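Local coordinates for BAR/IMD domain-containing adapter protein 2-like 2 (Mus musculus, PDB 3OK8) that binds phosphoinositide headgroups and induces planar or gently curved membrane structures, with this chain holding its I-BAR (IMD) domain, a three-helix bundle that pairs into an antiparallel dimer, at residues Pro5-Phe10 with Arg162-Met167; Asn31-Gly36 with Gln104-Asn109; Met114-Asp119 with Glu179-Arg184. All coordinates share one frame; numbering follows the deposited sequence.

Contact 1 of 3, residues Pro5-Phe10 with Arg162-Met167; sequences PEMDQF and RLHAQM
Met7 and Met167 make the apolar part of this contact, the thioether of Met7 lying against CG of Met167. Met7 SD is 3.5 Å from Met167 CG, and the two sulfurs, Met7 SD and Met167 SD, are 4.0 Å apart. Met167 holds its CG anti to the backbone N (chi1 -168°), which sets that carbon within reach of Met7 SD. The bent chain of Met7 crosses the extended one of Met167 obliquely.

The second kind of interaction is methyl against imidazole. Met7 CE sits 3.6 Å from His164 CD2 and 3.7 Å from His164 NE2, approaching the ring at a slant. The same methyl is 3.6 Å from Met167 CG, which places it in the notch between two residues one helical turn apart. Polar bonds across the contact are absent; it is dispersion packing. A serine in place of Met7 would probably open a gap here and leave Met167 CG and the His164 ring without the thioether that lies against them.

Helix 71-147 closes the bundle beside the pair, with Tyr128 and Ala132 against Met167 and a weak hydrogen bond from Tyr128 OH to Met7 O. The start of helix 5-66 is thus packed against helix 153-217, where Gln168 also meets Met7.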
loop_
_atom_site.group_PDB
_atom_site.type_symbol
_atom_site.label_atom_id
_atom_site.label_comp_id
_atom_site.label_asym_id
_atom_site.label_seq_id
_atom_site.Cartn_x
_atom_site.Cartn_y
_atom_site.Cartn_z
ATOM N N PRO A 5 36.713 -38.627 21.102
ATOM C CA PRO A 5 35.460 -38.072 21.627
ATOM C C PRO A 5 35.227 -36.660 21.098
ATOM O O PRO A 5 34.110 -36.316 20.695
ATOM C CB PRO A 5 35.700 -38.033 23.146
ATOM C CG PRO A 5 36.835 -38.960 23.389
ATOM C CD PRO A 5 37.698 -38.831 22.176
ATOM N N GLU A 6 36.287 -35.856 21.094
ATOM C CA GLU A 6 36.226 -34.505 20.554
ATOM C C GLU A 6 35.862 -34.502 19.072
ATOM O O GLU A 6 35.316 -33.521 18.561
ATOM C CB GLU A 6 37.556 -33.784 20.761
ATOM C CG GLU A 6 37.577 -32.367 20.201
ATOM C CD GLU A 6 38.834 -31.602 20.583
ATOM O OE1 GLU A 6 39.243 -30.695 19.823
ATOM O OE2 GLU A 6 39.418 -31.905 21.644
ATOM N N MET A 7 36.153 -35.599 18.381
ATOM C CA MET A 7 35.933 -35.654 16.940
ATOM C C MET A 7 34.517 -36.003 16.513
ATOM O O MET A 7 34.042 -35.489 15.501
ATOM C CB MET A 7 36.928 -36.578 16.257
ATOM C CG MET A 7 38.259 -35.931 16.034
ATOM S SD MET A 7 38.834 -36.239 14.370
ATOM C CE MET A 7 40.600 -36.391 14.666
ATOM N N ASP A 8 33.841 -36.873 17.258
ATOM C CA ASP A 8 32.429 -37.095 16.983
ATOM C C ASP A 8 31.660 -35.813 17.315
ATOM O O ASP A 8 30.548 -35.598 16.836
ATOM C CB ASP A 8 31.871 -38.286 17.761
ATOM C CG ASP A 8 30.621 -38.873 17.109
ATOM O OD1 ASP A 8 29.539 -38.844 17.738
ATOM O OD2 ASP A 8 30.721 -39.353 15.957
ATOM N N GLN A 9 32.269 -34.964 18.139
ATOM C CA GLN A 9 31.709 -33.651 18.444
ATOM C C GLN A 9 31.726 -32.764 17.200
ATOM O O GLN A 9 30.695 -32.268 16.765
ATOM C CB GLN A 9 32.489 -32.991 19.582
ATOM C CG GLN A 9 32.465 -31.472 19.560
ATOM C CD GLN A 9 31.098 -30.902 19.888
ATOM O OE1 GLN A 9 30.231 -31.605 20.421
ATOM N NE2 GLN A 9 30.899 -29.618 19.575
ATOM N N PHE A 10 32.903 -32.563 16.627
ATOM C CA PHE A 10 33.001 -31.836 15.377
ATOM C C PHE A 10 32.052 -32.434 14.357
ATOM O O PHE A 10 31.297 -31.719 13.692
ATOM C CB PHE A 10 34.435 -31.843 14.851
ATOM C CG PHE A 10 35.285 -30.755 15.423
ATOM C CD1 PHE A 10 35.530 -29.601 14.702
ATOM C CD2 PHE A 10 35.815 -30.870 16.693
ATOM C CE1 PHE A 10 36.307 -28.589 15.230
ATOM C CE2 PHE A 10 36.593 -29.863 17.230
ATOM C CZ PHE A 10 36.840 -28.721 16.499
ATOM N N ARG A 162 50.283 -38.734 12.064
ATOM C CA ARG A 162 50.017 -37.762 11.001
ATOM C C ARG A 162 48.594 -37.924 10.474
ATOM O O ARG A 162 47.937 -36.944 10.117
ATOM C CB ARG A 162 51.020 -37.891 9.851
ATOM C CG ARG A 162 50.648 -38.948 8.827
ATOM C CD ARG A 162 51.798 -39.253 7.878
ATOM N NE ARG A 162 51.774 -40.644 7.427
ATOM C CZ ARG A 162 50.987 -41.099 6.456
ATOM N NH1 ARG A 162 51.026 -42.380 6.110
ATOM N NH2 ARG A 162 50.156 -40.271 5.833
ATOM N N LEU A 163 48.127 -39.168 10.431
ATOM C CA LEU A 163 46.780 -39.484 9.969
ATOM C C LEU A 163 45.725 -38.824 10.864
ATOM O O LEU A 163 44.680 -38.376 10.392
ATOM C CB LEU A 163 46.591 -40.997 9.950
ATOM C CG LEU A 163 45.774 -41.623 8.824
ATOM C CD1 LEU A 163 46.180 -41.047 7.478
ATOM C CD2 LEU A 163 45.980 -43.129 8.843
ATOM N N HIS A 164 46.019 -38.762 12.157
ATOM C CA HIS A 164 45.158 -38.118 13.135
ATOM C C HIS A 164 45.274 -36.601 13.077
ATOM O O HIS A 164 44.307 -35.893 13.367
ATOM C CB HIS A 164 45.516 -38.590 14.536
ATOM C CG HIS A 164 44.731 -37.920 15.620
ATOM N ND1 HIS A 164 45.249 -36.908 16.396
ATOM C CD2 HIS A 164 43.466 -38.124 16.059
ATOM C CE1 HIS A 164 44.337 -36.516 17.271
ATOM N NE2 HIS A 164 43.249 -37.240 17.088
ATOM N N ALA A 165 46.457 -36.101 12.726
ATOM C CA ALA A 165 46.644 -34.663 12.567
ATOM C C ALA A 165 45.835 -34.156 11.367
ATOM O O ALA A 165 45.168 -33.124 11.453
ATOM C CB ALA A 165 48.127 -34.322 12.417
ATOM N N GLN A 166 45.890 -34.900 10.263
ATOM C CA GLN A 166 45.144 -34.585 9.050
ATOM C C GLN A 166 43.633 -34.588 9.278
ATOM O O GLN A 166 42.899 -33.757 8.721
ATOM C CB GLN A 166 45.492 -35.586 7.953
ATOM C CG GLN A 166 46.953 -35.576 7.573
ATOM C CD GLN A 166 47.299 -36.646 6.562
ATOM O OE1 GLN A 166 46.463 -37.475 6.195
ATOM N NE2 GLN A 166 48.537 -36.629 6.099
ATOM N N MET A 167 43.170 -35.532 10.089
ATOM C CA MET A 167 41.757 -35.591 10.428
ATOM C C MET A 167 41.338 -34.412 11.307
ATOM O O MET A 167 40.225 -33.909 11.178
ATOM C CB MET A 167 41.397 -36.923 11.088
ATOM C CG MET A 167 39.893 -37.147 11.203
ATOM S SD MET A 167 39.440 -38.867 11.456
ATOM C CE MET A 167 37.646 -38.776 11.524
#

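Contact 2 of 3, residues Asn31-Gly36 with Gln104-Asn109; sequences NLVYLG and QHMEKN
Val33 and Glu107 bring the two helices closest, their CA atoms 6.7 Å apart, and the segments run in roughly opposite senses, as neighbours in an up-and-down bundle do.

At so short a separation a small branched side chain does most of the work. Val33 points at the other helix and sets one methyl on Met106 and the other on Glu107. CG2 rests on the base of Met106, where Val33 CG2 and Met106 CB are 3.5 Å apart, a close approach for two carbons. The same methyl lies 3.8 Å from Glu107 N, so it touches main chain as well as side chain. The other branch follows from the first torsion: with CG1 anti to the backbone N (chi1 164°), it is carried to Glu107, and Val33 CG1 stands 4.2 Å from Glu107 CB.

Met106 and Val33 lie side by side, pointing opposite ways, and beyond its CG the methionine runs on extended. Glu107 offers its CB but takes its charge elsewhere. Its CG lies between the backbone N and the carbonyl carbon (chi1 46°) and the chain bends again at chi2, which folds the carboxylate back along its own helix. There Glu107 OE2 comes within 3.1 Å of Gln104 O; both are acceptors, so the approach is not a hydrogen bond and is likely to be mildly repulsive. No hydrogen bond spans the segments, and the bulk of the contact is carbon against carbon.

In the bundle, Met106 leads toward helix 153-217 and packs on Leu189, while His105 meets the Phe188 ring of the same helix. Helix 5-66 gives another flank to the dimer: Leu32 packs on Ile57 and Leu35 on Val52 of the second subunit.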
loop_
_atom_site.group_PDB
_atom_site.type_symbol
_atom_site.label_atom_id
_atom_site.label_comp_id
_atom_site.label_asym_id
_atom_site.label_seq_id
_atom_site.Cartn_x
_atom_site.Cartn_y
_atom_site.Cartn_z
ATOM N N ASN A 31 8.582 -21.441 1.637
ATOM C CA ASN A 31 7.554 -20.719 2.363
ATOM C C ASN A 31 7.492 -19.236 2.029
ATOM O O ASN A 31 6.414 -18.709 1.740
ATOM C CB ASN A 31 7.752 -20.891 3.867
ATOM C CG ASN A 31 6.608 -20.313 4.671
ATOM O OD1 ASN A 31 6.823 -19.571 5.631
ATOM N ND2 ASN A 31 5.376 -20.650 4.282
ATOM N N LEU A 32 8.632 -18.556 2.092
ATOM C CA LEU A 32 8.690 -17.140 1.702
ATOM C C LEU A 32 8.256 -16.923 0.258
ATOM O O LEU A 32 7.708 -15.871 -0.070
ATOM C CB LEU A 32 10.085 -16.546 1.948
ATOM C CG LEU A 32 10.268 -15.600 3.140
ATOM C CD1 LEU A 32 9.243 -15.858 4.226
ATOM C CD2 LEU A 32 11.692 -15.677 3.685
ATOM N N VAL A 33 8.474 -17.904 -0.613
ATOM C CA VAL A 33 7.964 -17.765 -1.979
ATOM C C VAL A 33 6.443 -17.946 -2.012
ATOM O O VAL A 33 5.747 -17.347 -2.822
ATOM C CB VAL A 33 8.615 -18.741 -2.974
ATOM C CG1 VAL A 33 7.777 -18.819 -4.254
ATOM C CG2 VAL A 33 10.020 -18.285 -3.308
ATOM N N TYR A 34 5.931 -18.783 -1.123
ATOM C CA TYR A 34 4.497 -18.962 -1.003
ATOM C C TYR A 34 3.865 -17.680 -0.455
ATOM O O TYR A 34 3.012 -17.066 -1.101
ATOM C CB TYR A 34 4.209 -20.141 -0.082
ATOM C CG TYR A 34 2.748 -20.383 0.200
ATOM C CD1 TYR A 34 1.910 -20.913 -0.779
ATOM C CD2 TYR A 34 2.207 -20.109 1.455
ATOM C CE1 TYR A 34 0.566 -21.148 -0.520
ATOM C CE2 TYR A 34 0.856 -20.345 1.723
ATOM C CZ TYR A 34 0.051 -20.863 0.730
ATOM O OH TYR A 34 -1.270 -21.103 0.993
ATOM N N LEU A 35 4.293 -17.281 0.739
ATOM C CA LEU A 35 3.757 -16.097 1.381
ATOM C C LEU A 35 4.011 -14.877 0.514
ATOM O O LEU A 35 3.199 -13.955 0.474
ATOM C CB LEU A 35 4.390 -15.914 2.757
ATOM C CG LEU A 35 4.034 -17.014 3.746
ATOM C CD1 LEU A 35 4.827 -16.860 5.033
ATOM C CD2 LEU A 35 2.520 -17.006 4.005
ATOM N N GLY A 36 5.150 -14.879 -0.176
ATOM C CA GLY A 36 5.516 -13.788 -1.057
ATOM C C GLY A 36 4.541 -13.636 -2.215
ATOM O O GLY A 36 4.181 -12.525 -2.598
ATOM N N GLN A 104 11.244 -14.606 -8.029
ATOM C CA GLN A 104 11.593 -15.533 -9.111
ATOM C C GLN A 104 12.963 -16.156 -8.852
ATOM O O GLN A 104 13.298 -17.237 -9.359
ATOM C CB GLN A 104 11.608 -14.827 -10.464
ATOM C CG GLN A 104 10.242 -14.490 -11.026
ATOM C CD GLN A 104 10.335 -13.764 -12.365
ATOM O OE1 GLN A 104 9.388 -13.119 -12.797
ATOM N NE2 GLN A 104 11.485 -13.869 -13.024
ATOM N N HIS A 105 13.763 -15.462 -8.055
ATOM C CA HIS A 105 15.101 -15.938 -7.750
ATOM C C HIS A 105 15.067 -17.167 -6.840
ATOM O O HIS A 105 15.734 -18.173 -7.104
ATOM C CB HIS A 105 15.925 -14.821 -7.110
ATOM C CG HIS A 105 17.401 -15.041 -7.204
ATOM N ND1 HIS A 105 18.150 -15.507 -6.145
ATOM C CD2 HIS A 105 18.262 -14.879 -8.235
ATOM C CE1 HIS A 105 19.414 -15.614 -6.519
ATOM N NE2 HIS A 105 19.508 -15.238 -7.781
ATOM N N MET A 106 14.287 -17.081 -5.770
ATOM C CA MET A 106 14.221 -18.159 -4.798
ATOM C C MET A 106 13.623 -19.436 -5.377
ATOM O O MET A 106 14.197 -20.509 -5.217
ATOM C CB MET A 106 13.461 -17.726 -3.549
ATOM C CG MET A 106 14.262 -16.824 -2.623
ATOM S SD MET A 106 13.207 -16.078 -1.352
ATOM C CE MET A 106 14.243 -14.722 -0.795
ATOM N N GLU A 107 12.484 -19.343 -6.056
ATOM C CA GLU A 107 11.884 -20.550 -6.634
ATOM C C GLU A 107 12.747 -21.162 -7.748
ATOM O O GLU A 107 12.678 -22.361 -8.014
ATOM C CB GLU A 107 10.446 -20.286 -7.102
ATOM C CG GLU A 107 10.258 -19.006 -7.913
ATOM C CD GLU A 107 10.552 -19.194 -9.399
ATOM O OE1 GLU A 107 10.897 -20.337 -9.798
ATOM O OE2 GLU A 107 10.428 -18.194 -10.161
ATOM N N LYS A 108 13.573 -20.335 -8.378
ATOM C CA LYS A 108 14.410 -20.780 -9.488
ATOM C C LYS A 108 15.661 -21.497 -8.994
ATOM O O LYS A 108 16.238 -22.328 -9.697
ATOM C CB LYS A 108 14.816 -19.583 -10.352
ATOM C CG LYS A 108 14.823 -19.875 -11.844
ATOM C CD LYS A 108 15.824 -19.022 -12.615
ATOM C CE LYS A 108 16.215 -19.715 -13.918
ATOM N NZ LYS A 108 15.039 -20.330 -14.615
ATOM N N ASN A 109 16.072 -21.176 -7.773
ATOM C CA ASN A 109 17.344 -21.650 -7.250
ATOM C C ASN A 109 17.218 -22.464 -5.963
ATOM O O ASN A 109 18.145 -23.190 -5.585
ATOM C CB ASN A 109 18.294 -20.461 -7.039
ATOM C CG ASN A 109 18.639 -19.752 -8.333
ATOM O OD1 ASN A 109 18.172 -18.643 -8.589
ATOM N ND2 ASN A 109 19.461 -20.392 -9.159
#

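Contact 3 of 3, residues Met114-Asp119 with Glu179-Arg184; sequences MQFIKD and ELEEKR
Glu181 reaches over to Phe116 and Ile117, joining the second and third helices of the IMD three-helix bundle, and its side chain is the whole contribution of segment 179-184 to this contact. Its CB is directed at helix 71-147. CG then lies beside the backbone N and anti to the carbonyl carbon, and the bend at chi2 (-62°) turns the carboxylate along the gap between the helices.

CD is the first atom to meet the other segment, with Glu181 CD 4.2 Å from Phe116 CE1. At the tip the two oxygens divide their tasks. OE2 is the one that faces across: it lies near the plane of the Phe116 ring, at its edge, and Glu181 OE2 to Phe116 CE1 is 3.3 Å. The ring and carboxylate planes are 46° apart, and Phe116 is brought here by a CG anti to its backbone N. On the aliphatic side, Ile117 CD1 stops 3.8 Å from Glu181 OE2. The strongest partner of this oxygen, however, is on its own helix, a salt bridge to Arg185 NH2; Arg185 also packs on Phe116 and Ile117.

OE1 is held by Arg184, one turn on: Arg184 NH2 donates to Glu181 OE1 at 3.1 Å, nearly along the C-O axis and almost in the guanidinium plane, although the N-H to acceptor angle is a bent 142°. Glu179 joins the assembly through a hydrogen bond between its OE2 and Ser68 OG of the second subunit.

The carboxylate is therefore gripped by two arginines of its own helix while presenting an oxygen to an aromatic edge. That edge carries slightly positive C-H groups, so the approach is probably weakly attractive. Flanking guanidinium groups would be expected to stabilise the ionised form of Glu181, and between the two segments the link rests on contact rather than on a hydrogen bond.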
loop_
_atom_site.group_PDB
_atom_site.type_symbol
_atom_site.label_atom_id
_atom_site.label_comp_id
_atom_site.label_asym_id
_atom_site.label_seq_id
_atom_site.Cartn_x
_atom_site.Cartn_y
_atom_site.Cartn_z
ATOM N N MET A 114 19.421 -26.563 -2.611
ATOM C CA MET A 114 19.187 -27.700 -1.744
ATOM C C MET A 114 20.173 -28.803 -2.137
ATOM O O MET A 114 20.960 -29.259 -1.312
ATOM C CB MET A 114 17.744 -28.200 -1.846
ATOM C CG MET A 114 17.496 -29.504 -1.074
ATOM S SD MET A 114 17.453 -29.330 0.735
ATOM C CE MET A 114 15.758 -28.786 0.971
ATOM N N GLN A 115 20.132 -29.197 -3.406
ATOM C CA GLN A 115 21.004 -30.224 -3.953
ATOM C C GLN A 115 22.497 -29.906 -3.774
ATOM O O GLN A 115 23.321 -30.810 -3.614
ATOM C CB GLN A 115 20.685 -30.435 -5.432
ATOM C CG GLN A 115 21.554 -31.480 -6.120
ATOM C CD GLN A 115 21.010 -32.892 -5.973
ATOM O OE1 GLN A 115 21.668 -33.863 -6.349
ATOM N NE2 GLN A 115 19.803 -33.013 -5.427
ATOM N N PHE A 116 22.843 -28.625 -3.797
ATOM C CA PHE A 116 24.230 -28.213 -3.612
ATOM C C PHE A 116 24.723 -28.549 -2.216
ATOM O O PHE A 116 25.759 -29.189 -2.052
ATOM C CB PHE A 116 24.377 -26.715 -3.847
ATOM C CG PHE A 116 25.703 -26.155 -3.402
ATOM C CD1 PHE A 116 25.849 -25.590 -2.143
ATOM C CD2 PHE A 116 26.799 -26.179 -4.248
ATOM C CE1 PHE A 116 27.058 -25.061 -1.734
ATOM C CE2 PHE A 116 28.021 -25.655 -3.843
ATOM C CZ PHE A 116 28.149 -25.096 -2.583
ATOM N N ILE A 117 23.981 -28.086 -1.215
ATOM C CA ILE A 117 24.290 -28.374 0.179
ATOM C C ILE A 117 24.155 -29.865 0.500
ATOM O O ILE A 117 24.804 -30.362 1.422
ATOM C CB ILE A 117 23.415 -27.542 1.143
ATOM C CG1 ILE A 117 24.261 -26.506 1.883
ATOM C CG2 ILE A 117 22.795 -28.429 2.186
ATOM C CD1 ILE A 117 25.078 -25.616 0.991
ATOM N N LYS A 118 23.322 -30.570 -0.264
ATOM C CA LYS A 118 23.138 -32.005 -0.084
ATOM C C LYS A 118 24.402 -32.754 -0.516
ATOM O O LYS A 118 24.841 -33.681 0.155
ATOM C CB LYS A 118 21.941 -32.498 -0.888
ATOM C CG LYS A 118 21.241 -33.699 -0.282
ATOM C CD LYS A 118 20.043 -34.144 -1.118
ATOM C CE LYS A 118 20.353 -35.384 -1.960
ATOM N NZ LYS A 118 21.508 -35.203 -2.886
ATOM N N ASP A 119 24.974 -32.348 -1.646
ATOM C CA ASP A 119 26.226 -32.909 -2.139
ATOM C C ASP A 119 27.386 -32.531 -1.228
ATOM O O ASP A 119 28.272 -33.332 -0.975
ATOM C CB ASP A 119 26.510 -32.415 -3.559
ATOM C CG ASP A 119 25.564 -33.010 -4.587
ATOM O OD1 ASP A 119 25.033 -34.119 -4.340
ATOM O OD2 ASP A 119 25.360 -32.373 -5.645
ATOM N N GLU A 179 29.766 -23.606 8.590
ATOM C CA GLU A 179 29.325 -22.366 9.226
ATOM C C GLU A 179 29.224 -21.256 8.199
ATOM O O GLU A 179 28.261 -20.480 8.186
ATOM C CB GLU A 179 30.324 -21.916 10.293
ATOM C CG GLU A 179 30.134 -22.522 11.670
ATOM C CD GLU A 179 31.235 -22.096 12.642
ATOM O OE1 GLU A 179 32.397 -21.906 12.195
ATOM O OE2 GLU A 179 30.942 -21.952 13.850
ATOM N N LEU A 180 30.252 -21.165 7.361
ATOM C CA LEU A 180 30.327 -20.127 6.351
ATOM C C LEU A 180 29.128 -20.184 5.401
ATOM O O LEU A 180 28.474 -19.170 5.169
ATOM C CB LEU A 180 31.637 -20.224 5.573
ATOM C CG LEU A 180 32.011 -19.031 4.691
ATOM C CD1 LEU A 180 31.843 -17.704 5.425
ATOM C CD2 LEU A 180 33.436 -19.176 4.197
ATOM N N GLU A 181 28.859 -21.370 4.858
ATOM C CA GLU A 181 27.724 -21.603 3.971
ATOM C C GLU A 181 26.410 -21.152 4.599
ATOM O O GLU A 181 25.551 -20.562 3.934
ATOM C CB GLU A 181 27.631 -23.090 3.625
ATOM C CG GLU A 181 28.771 -23.585 2.755
ATOM C CD GLU A 181 28.824 -22.897 1.399
ATOM O OE1 GLU A 181 29.869 -22.285 1.090
ATOM O OE2 GLU A 181 27.829 -22.969 0.639
ATOM N N GLU A 182 26.247 -21.460 5.877
ATOM C CA GLU A 182 25.055 -21.058 6.596
ATOM C C GLU A 182 24.957 -19.547 6.588
ATOM O O GLU A 182 23.911 -18.980 6.245
ATOM C CB GLU A 182 25.108 -21.566 8.026
ATOM C CG GLU A 182 23.960 -21.122 8.898
ATOM C CD GLU A 182 23.998 -21.796 10.244
ATOM O OE1 GLU A 182 24.844 -21.406 11.078
ATOM O OE2 GLU A 182 23.193 -22.731 10.462
ATOM N N LYS A 183 26.050 -18.890 6.963
ATOM C CA LYS A 183 26.070 -17.427 6.997
ATOM C C LYS A 183 25.829 -16.817 5.619
ATOM O O LYS A 183 25.159 -15.792 5.492
ATOM C CB LYS A 183 27.380 -16.898 7.580
ATOM C CG LYS A 183 27.413 -15.383 7.733
ATOM C CD LYS A 183 28.682 -14.878 8.433
ATOM C CE LYS A 183 28.480 -13.481 9.000
ATOM N NZ LYS A 183 29.687 -12.924 9.679
ATOM N N ARG A 184 26.371 -17.451 4.586
ATOM C CA ARG A 184 26.225 -16.933 3.237
ATOM C C ARG A 184 24.760 -16.873 2.822
ATOM O O ARG A 184 24.341 -15.962 2.102
ATOM C CB ARG A 184 27.031 -17.777 2.259
ATOM C CG ARG A 184 28.497 -17.377 2.225
ATOM C CD ARG A 184 29.359 -18.388 1.485
ATOM N NE ARG A 184 30.667 -17.820 1.169
ATOM C CZ ARG A 184 31.703 -18.516 0.698
ATOM N NH1 ARG A 184 32.856 -17.908 0.436
ATOM N NH2 ARG A 184 31.591 -19.818 0.477
#

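Overall arrangement
From the N terminus, the first turns of helix 5-66 enter contact 1, whose partner is found only after the long excursion through helix 71-147. Contact 2 opens and closes within that excursion, so it is nested in contact 1 and ties helix 5-66 to helix 71-147. Contact 3 opens after contact 2 has closed, and its second segment lies beyond that of contact 1, so these two cross; it ties helix 71-147 to helix 153-217. Each pair of helices is thus represented by one of these three contacts. The centres of contacts 2 and 3 lie about 17 Å apart and both touch the second subunit; contact 1 lies farther out along the rod.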